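Local coordinates for protein fatty acid amide hydrolase (Candida albicans, PDB 6KVR) that probably hydrolyses monocarboxylic acid amides to monocarboxylates and ammonium, as a member of the amidase signature family, at residues E21-K25 with E26-K30; W309-A312 with Y313-G317. All coordinates share one frame; numbering follows the deposited sequence.

Interaction 1: E21-K25 with E26-K30; sequences EIYTK and EWLPK
A pi-type turn, followed by a kink at P29, lies near the start of helix 20-40, where Y23 packs on W27 and L28. Two backbone donors share one acceptor here: Y23 O takes W27 N at 3.0 Å and L28 N at 2.9 Å. The first bond is the i+4 link of an alpha helix, the second the i+5 link of a pi turn, and they arrive from opposite faces of the carbonyl plane. P29 has no N-H to give, and K30 N makes no bond to the preceding turn either; the helix is kinked here, the short axes of 21-25 and 26-30 lying 37° apart. One residue earlier, E26 N makes the regular i+4 bond to I22 O.

The Y23 ring, with CG anti to the backbone N (chi1 174°), is carried along the helix toward the next turn. There CD1 lies 4.0 Å from W27 CB, the tyrosine running nearly perpendicular to the tryptophan, and CE2 meets L28 CB. Beyond this contact Y23 leans on E413, while W27 touches V173 and S411, which places this face of the helix against loops. On a more exposed side, T24 turns its hydroxyl back to S20 O. T24 and L28 extend alongside each other, with T24 CG2 3.8 Å from L28 CD2.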
ATOM      1  N   GLU A  21       9.775 -25.863  33.621  1.00 35.98           N
ATOM      2  CA  GLU A  21      11.100 -26.417  33.876  1.00 41.17           C
ATOM      3  C   GLU A  21      12.118 -25.880  32.875  1.00 38.41           C
ATOM      4  O   GLU A  21      13.189 -25.392  33.262  1.00 36.90           O
ATOM      5  CB  GLU A  21      11.052 -27.945  33.846  1.00 47.17           C
ATOM      6  CG  GLU A  21      12.413 -28.605  34.017  1.00 51.92           C
ATOM      7  CD  GLU A  21      12.363 -30.112  33.805  1.00 69.61           C
ATOM      8  OE1 GLU A  21      11.238 -30.666  33.773  1.00 70.50           O
ATOM      9  OE2 GLU A  21      13.443 -30.740  33.676  1.00 71.72           O
ATOM     10  N   ILE A  22      11.784 -25.930  31.580  1.00 39.32           N
ATOM     11  CA  ILE A  22      12.709 -25.456  30.551  1.00 37.59           C
ATOM     12  C   ILE A  22      12.958 -23.959  30.693  1.00 35.79           C
ATOM     13  O   ILE A  22      14.101 -23.495  30.590  1.00 32.29           O
ATOM     14  CB  ILE A  22      12.184 -25.812  29.149  1.00 37.04           C
ATOM     15  CG1 ILE A  22      12.135 -27.332  28.973  1.00 31.51           C
ATOM     16  CG2 ILE A  22      13.066 -25.174  28.073  1.00 33.88           C
ATOM     17  CD1 ILE A  22      11.560 -27.785  27.632  1.00 37.27           C
ATOM     18  N   TYR A  23      11.900 -23.178  30.945  1.00 34.65           N
ATOM     19  CA  TYR A  23      12.085 -21.741  31.134  1.00 32.66           C
ATOM     20  C   TYR A  23      13.007 -21.461  32.316  1.00 32.28           C
ATOM     21  O   TYR A  23      13.950 -20.668  32.205  1.00 31.04           O
ATOM     22  CB  TYR A  23      10.732 -21.042  31.322  1.00 31.57           C
ATOM     23  CG  TYR A  23      10.832 -19.558  31.666  1.00 30.18           C
ATOM     24  CD1 TYR A  23      11.067 -18.606  30.676  1.00 27.53           C
ATOM     25  CD2 TYR A  23      10.694 -19.111  32.987  1.00 32.47           C
ATOM     26  CE1 TYR A  23      11.154 -17.238  30.989  1.00 29.08           C
ATOM     27  CE2 TYR A  23      10.779 -17.749  33.305  1.00 31.11           C
ATOM     28  CZ  TYR A  23      11.014 -16.821  32.297  1.00 31.90           C
ATOM     29  OH  TYR A  23      11.109 -15.467  32.595  1.00 35.84           O
ATOM     30  N   THR A  24      12.763 -22.111  33.459  1.00 32.98           N
ATOM     31  CA  THR A  24      13.567 -21.794  34.643  1.00 35.45           C
ATOM     32  C   THR A  24      15.041 -22.149  34.440  1.00 36.03           C
ATOM     33  O   THR A  24      15.924 -21.397  34.862  1.00 38.22           O
ATOM     34  CB  THR A  24      13.016 -22.493  35.888  1.00 34.74           C
ATOM     35  OG1 THR A  24      11.615 -22.235  36.010  1.00 36.80           O
ATOM     36  CG2 THR A  24      13.702 -21.956  37.135  1.00 38.16           C
ATOM     37  N   LYS A  25      15.332 -23.267  33.769  1.00 35.80           N
ATOM     38  CA  LYS A  25      16.732 -23.664  33.595  1.00 40.84           C
ATOM     39  C   LYS A  25      17.444 -22.866  32.501  1.00 36.82           C
ATOM     40  O   LYS A  25      18.542 -22.345  32.729  1.00 38.13           O
ATOM     41  CB  LYS A  25      16.838 -25.161  33.294  1.00 38.46           C
ATOM     42  CG  LYS A  25      18.034 -25.802  33.984  1.00 51.70           C
ATOM     43  CD  LYS A  25      18.120 -27.314  33.789  1.00 56.97           C
ATOM     44  CE  LYS A  25      18.410 -28.013  35.126  1.00 64.63           C
ATOM     45  NZ  LYS A  25      19.651 -27.527  35.820  1.00 60.52           N
ATOM     46  N   GLU A  26      16.855 -22.784  31.302  1.00 32.56           N
ATOM     47  CA  GLU A  26      17.563 -22.243  30.144  1.00 31.67           C
ATOM     48  C   GLU A  26      17.402 -20.742  29.956  1.00 31.65           C
ATOM     49  O   GLU A  26      18.274 -20.123  29.336  1.00 34.69           O
ATOM     50  CB  GLU A  26      17.110 -22.921  28.838  1.00 37.01           C
ATOM     51  CG  GLU A  26      16.800 -24.388  28.956  1.00 39.26           C
ATOM     52  CD  GLU A  26      18.064 -25.223  29.071  1.00 58.18           C
ATOM     53  OE1 GLU A  26      19.173 -24.651  28.917  1.00 57.07           O
ATOM     54  OE2 GLU A  26      17.955 -26.447  29.328  1.00 66.62           O
ATOM     55  N   TRP A  27      16.322 -20.132  30.448  1.00 31.11           N
ATOM     56  CA  TRP A  27      16.065 -18.734  30.098  1.00 30.71           C
ATOM     57  C   TRP A  27      15.998 -17.784  31.285  1.00 30.39           C
ATOM     58  O   TRP A  27      16.503 -16.659  31.191  1.00 31.61           O
ATOM     59  CB  TRP A  27      14.780 -18.652  29.278  1.00 28.24           C
ATOM     60  CG  TRP A  27      14.926 -19.409  27.990  1.00 28.55           C
ATOM     61  CD1 TRP A  27      14.521 -20.685  27.744  1.00 26.67           C
ATOM     62  CD2 TRP A  27      15.546 -18.943  26.784  1.00 26.78           C
ATOM     63  NE1 TRP A  27      14.834 -21.042  26.454  1.00 28.99           N
ATOM     64  CE2 TRP A  27      15.470 -19.995  25.845  1.00 23.37           C
ATOM     65  CE3 TRP A  27      16.153 -17.740  26.405  1.00 27.68           C
ATOM     66  CZ2 TRP A  27      15.972 -19.885  24.552  1.00 26.61           C
ATOM     67  CZ3 TRP A  27      16.659 -17.631  25.114  1.00 30.95           C
ATOM     68  CH2 TRP A  27      16.557 -18.698  24.201  1.00 26.26           C
ATOM     69  N   LEU A  28      15.417 -18.206  32.408  1.00 32.16           N
ATOM     70  CA  LEU A  28      15.304 -17.330  33.572  1.00 30.19           C
ATOM     71  C   LEU A  28      16.615 -16.691  34.022  1.00 31.63           C
ATOM     72  O   LEU A  28      16.580 -15.508  34.404  1.00 35.06           O
ATOM     73  CB  LEU A  28      14.670 -18.102  34.733  1.00 30.39           C
ATOM     74  CG  LEU A  28      14.452 -17.321  36.034  1.00 42.99           C
ATOM     75  CD1 LEU A  28      13.722 -15.989  35.795  1.00 37.83           C
ATOM     76  CD2 LEU A  28      13.684 -18.187  37.024  1.00 40.53           C
ATOM     77  N   PRO A  29      17.774 -17.373  34.021  1.00 33.09           N
ATOM     78  CA  PRO A  29      19.022 -16.657  34.361  1.00 32.97           C
ATOM     79  C   PRO A  29      19.321 -15.471  33.448  1.00 32.03           C
ATOM     80  O   PRO A  29      19.758 -14.422  33.939  1.00 31.96           O
ATOM     81  CB  PRO A  29      20.096 -17.748  34.257  1.00 29.69           C
ATOM     82  CG  PRO A  29      19.348 -19.032  34.515  1.00 30.07           C
ATOM     83  CD  PRO A  29      18.001 -18.828  33.882  1.00 35.36           C
ATOM     84  N   LYS A  30      19.086 -15.592  32.137  1.00 29.52           N
ATOM     85  CA  LYS A  30      19.337 -14.458  31.249  1.00 29.72           C
ATOM     86  C   LYS A  30      18.409 -13.291  31.554  1.00 29.62           C
ATOM     87  O   LYS A  30      18.806 -12.128  31.405  1.00 30.37           O
ATOM     88  CB  LYS A  30      19.175 -14.884  29.790  1.00 30.44           C
ATOM     89  CG  LYS A  30      19.740 -16.258  29.486  1.00 31.34           C
ATOM     90  CD  LYS A  30      19.851 -16.459  27.994  1.00 35.82           C
ATOM     91  CE  LYS A  30      20.362 -17.837  27.672  1.00 39.34           C
ATOM     92  NZ  LYS A  30      21.747 -17.702  27.171  1.00 48.25           N
TER

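Interaction 2: W309-A312 with Y313-G317; sequences WMKA and YINEG
W309 and Y313, one turn apart on helix 303-317, form an offset aromatic pair with little overlap. The tyrosine ring and the six-membered ring of the indole have centroids 5.0 Å apart and planes inclined by 19°, so the rings are close to parallel yet displaced. The closest touch is at the far end of the indole, where W309 CH2 lies 3.7 Å from Y313 CD2. Both side chains place CG anti to the backbone N (chi1 -167° and -176°), which sends them in a common direction and lets them run alongside each other. Y313 CB sits over one indole face toward its rim, and the selenium of M310, a selenomethionine, lies in plane at the edge of the same ring. M310 also reaches forward one turn, its CE 4.3 Å from I314 CD1.

The backbone beneath the pair is regular helix. Y313 N bonds W309 O at 2.8 Å, and I314 N and N315 N continue the i+4 pattern. At A312 O the pattern widens: E316 N and G317 N both bind it at 3.0 Å, the first from above the carbonyl plane and the second within it, which makes a pi-type turn.

Further out, Y313 OH is held by hydrogen bonds with T186 and S278, and N315 OD1 accepts from W331 N. W309 packs on L190 of helix 185-192 and on I248 and V250 of strand 248-253; its side chain is about 10 Å from that of K158, a predicted charge-relay residue. P298 of strand 295-300 touches both W309 and M310, so the helix seats on two sheet strands while Y313 leans on I189 of helix 185-192.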
ATOM      1  N   TRP A 309       7.828  16.332  14.226  1.00 29.89           N
ATOM      2  CA  TRP A 309       8.411  15.012  14.023  1.00 28.44           C
ATOM      3  C   TRP A 309       8.039  14.457  12.648  1.00 25.72           C
ATOM      4  O   TRP A 309       8.907  14.032  11.886  1.00 25.96           O
ATOM      5  CB  TRP A 309       7.946  14.091  15.154  1.00 24.77           C
ATOM      6  CG  TRP A 309       8.672  12.808  15.288  1.00 24.72           C
ATOM      7  CD1 TRP A 309       9.712  12.543  16.116  1.00 26.76           C
ATOM      8  CD2 TRP A 309       8.394  11.590  14.589  1.00 26.30           C
ATOM      9  NE1 TRP A 309      10.118  11.240  15.973  1.00 28.22           N
ATOM     10  CE2 TRP A 309       9.325  10.629  15.040  1.00 25.83           C
ATOM     11  CE3 TRP A 309       7.467  11.226  13.607  1.00 23.32           C
ATOM     12  CZ2 TRP A 309       9.350   9.322  14.558  1.00 21.80           C
ATOM     13  CZ3 TRP A 309       7.487   9.920  13.130  1.00 27.60           C
ATOM     14  CH2 TRP A 309       8.421   8.982  13.614  1.00 27.31           C
HETATM   15  N   MSE A 310       6.760  14.494  12.296  1.00 26.78           N
HETATM   16  CA  MSE A 310       6.327  14.050  10.983  1.00 26.64           C
HETATM   17  C   MSE A 310       7.049  14.809   9.873  1.00 30.11           C
HETATM   18  O   MSE A 310       7.615  14.198   8.957  1.00 31.48           O
HETATM   19  CB  MSE A 310       4.809  14.216  10.838  1.00 30.85           C
HETATM   20  CG  MSE A 310       4.002  13.428  11.869  1.00 29.00           C
HETATM   21 SE   MSE A 310       4.185  11.480  11.608  1.00 40.55          SE
HETATM   22  CE  MSE A 310       2.970  11.290  10.042  1.00 29.18           C
ATOM     23  N   LYS A 311       7.029  16.143   9.963  1.00 32.36           N
ATOM     24  CA  LYS A 311       7.620  16.975   8.918  1.00 28.49           C
ATOM     25  C   LYS A 311       9.099  16.672   8.748  1.00 28.30           C
ATOM     26  O   LYS A 311       9.577  16.499   7.621  1.00 28.53           O
ATOM     27  CB  LYS A 311       7.420  18.460   9.230  1.00 32.81           C
ATOM     28  CG  LYS A 311       7.963  19.412   8.150  1.00 32.66           C
ATOM     29  CD  LYS A 311       7.765  20.855   8.590  1.00 45.93           C
ATOM     30  CE  LYS A 311       8.732  21.216   9.712  1.00 52.42           C
ATOM     31  NZ  LYS A 311       8.073  21.959  10.847  1.00 59.38           N
ATOM     32  N   ALA A 312       9.842  16.596   9.861  1.00 27.66           N
ATOM     33  CA  ALA A 312      11.273  16.313   9.775  1.00 26.57           C
ATOM     34  C   ALA A 312      11.526  14.898   9.256  1.00 30.20           C
ATOM     35  O   ALA A 312      12.359  14.690   8.361  1.00 25.16           O
ATOM     36  CB  ALA A 312      11.932  16.511  11.140  1.00 27.72           C
ATOM     37  N   TYR A 313      10.820  13.911   9.819  1.00 26.95           N
ATOM     38  CA  TYR A 313      11.033  12.518   9.441  1.00 23.86           C
ATOM     39  C   TYR A 313      10.857  12.332   7.942  1.00 24.96           C
ATOM     40  O   TYR A 313      11.727  11.775   7.272  1.00 23.91           O
ATOM     41  CB  TYR A 313      10.067  11.609  10.211  1.00 22.13           C
ATOM     42  CG  TYR A 313      10.258  10.113   9.974  1.00 27.09           C
ATOM     43  CD1 TYR A 313       9.740   9.487   8.836  1.00 24.56           C
ATOM     44  CD2 TYR A 313      10.952   9.327  10.892  1.00 25.14           C
ATOM     45  CE1 TYR A 313       9.902   8.133   8.627  1.00 22.85           C
ATOM     46  CE2 TYR A 313      11.126   7.977  10.687  1.00 25.59           C
ATOM     47  CZ  TYR A 313      10.597   7.381   9.551  1.00 25.50           C
ATOM     48  OH  TYR A 313      10.763   6.028   9.353  1.00 25.95           O
ATOM     49  N   ILE A 314       9.740  12.813   7.396  1.00 23.77           N
ATOM     50  CA  ILE A 314       9.399  12.534   6.010  1.00 25.03           C
ATOM     51  C   ILE A 314      10.202  13.416   5.058  1.00 30.94           C
ATOM     52  O   ILE A 314      10.879  12.912   4.153  1.00 31.20           O
ATOM     53  CB  ILE A 314       7.884  12.706   5.804  1.00 26.69           C
ATOM     54  CG1 ILE A 314       7.118  11.595   6.527  1.00 24.49           C
ATOM     55  CG2 ILE A 314       7.539  12.799   4.305  1.00 21.98           C
ATOM     56  CD1 ILE A 314       5.640  11.901   6.733  1.00 26.87           C
ATOM     57  N   ASN A 315      10.147  14.741   5.245  1.00 26.78           N
ATOM     58  CA  ASN A 315      10.720  15.646   4.253  1.00 29.76           C
ATOM     59  C   ASN A 315      12.242  15.690   4.325  1.00 28.86           C
ATOM     60  O   ASN A 315      12.895  15.911   3.303  1.00 36.29           O
ATOM     61  CB  ASN A 315      10.121  17.053   4.407  1.00 27.14           C
ATOM     62  CG  ASN A 315       8.674  17.125   3.943  1.00 30.15           C
ATOM     63  OD1 ASN A 315       8.160  16.200   3.297  1.00 31.96           O
ATOM     64  ND2 ASN A 315       8.005  18.232   4.262  1.00 29.47           N
ATOM     65  N   GLU A 316      12.825  15.442   5.491  1.00 28.90           N
ATOM     66  CA  GLU A 316      14.275  15.413   5.637  1.00 31.18           C
ATOM     67  C   GLU A 316      14.860  14.018   5.818  1.00 35.15           C
ATOM     68  O   GLU A 316      15.979  13.769   5.368  1.00 35.00           O
ATOM     69  CB  GLU A 316      14.698  16.278   6.827  1.00 33.62           C
ATOM     70  CG  GLU A 316      14.181  17.702   6.731  1.00 41.79           C
ATOM     71  CD  GLU A 316      15.223  18.731   7.139  1.00 56.03           C
ATOM     72  OE1 GLU A 316      16.372  18.644   6.635  1.00 63.44           O
ATOM     73  OE2 GLU A 316      14.893  19.620   7.959  1.00 59.86           O
ATOM     74  N   GLY A 317      14.154  13.106   6.487  1.00 33.78           N
ATOM     75  CA  GLY A 317      14.666  11.755   6.625  1.00 33.19           C
ATOM     76  C   GLY A 317      14.521  10.915   5.369  1.00 27.81           C
ATOM     77  O   GLY A 317      15.302   9.982   5.164  1.00 26.97           O
TER

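Interaction 1 comes first along the chain, on helix 20-40, and interaction 2 follows on helix 303-317. Their centres are 43 Å apart and their nearest atoms about 29 Å, so the two do not touch. Each is a local contact within one helix that includes a pi-type turn, but their settings differ. Interaction 1 is a surface contact 31 Å from the centre of the chain, whereas interaction 2, at 20 Å, is partly buried and packs on strands 248-253 and 295-300 of the central mixed sheet. Interaction 1 is thus a local feature of a peripheral helix, while interaction 2 joins its helix to the sheet that carries K158, the predicted charge-relay residue.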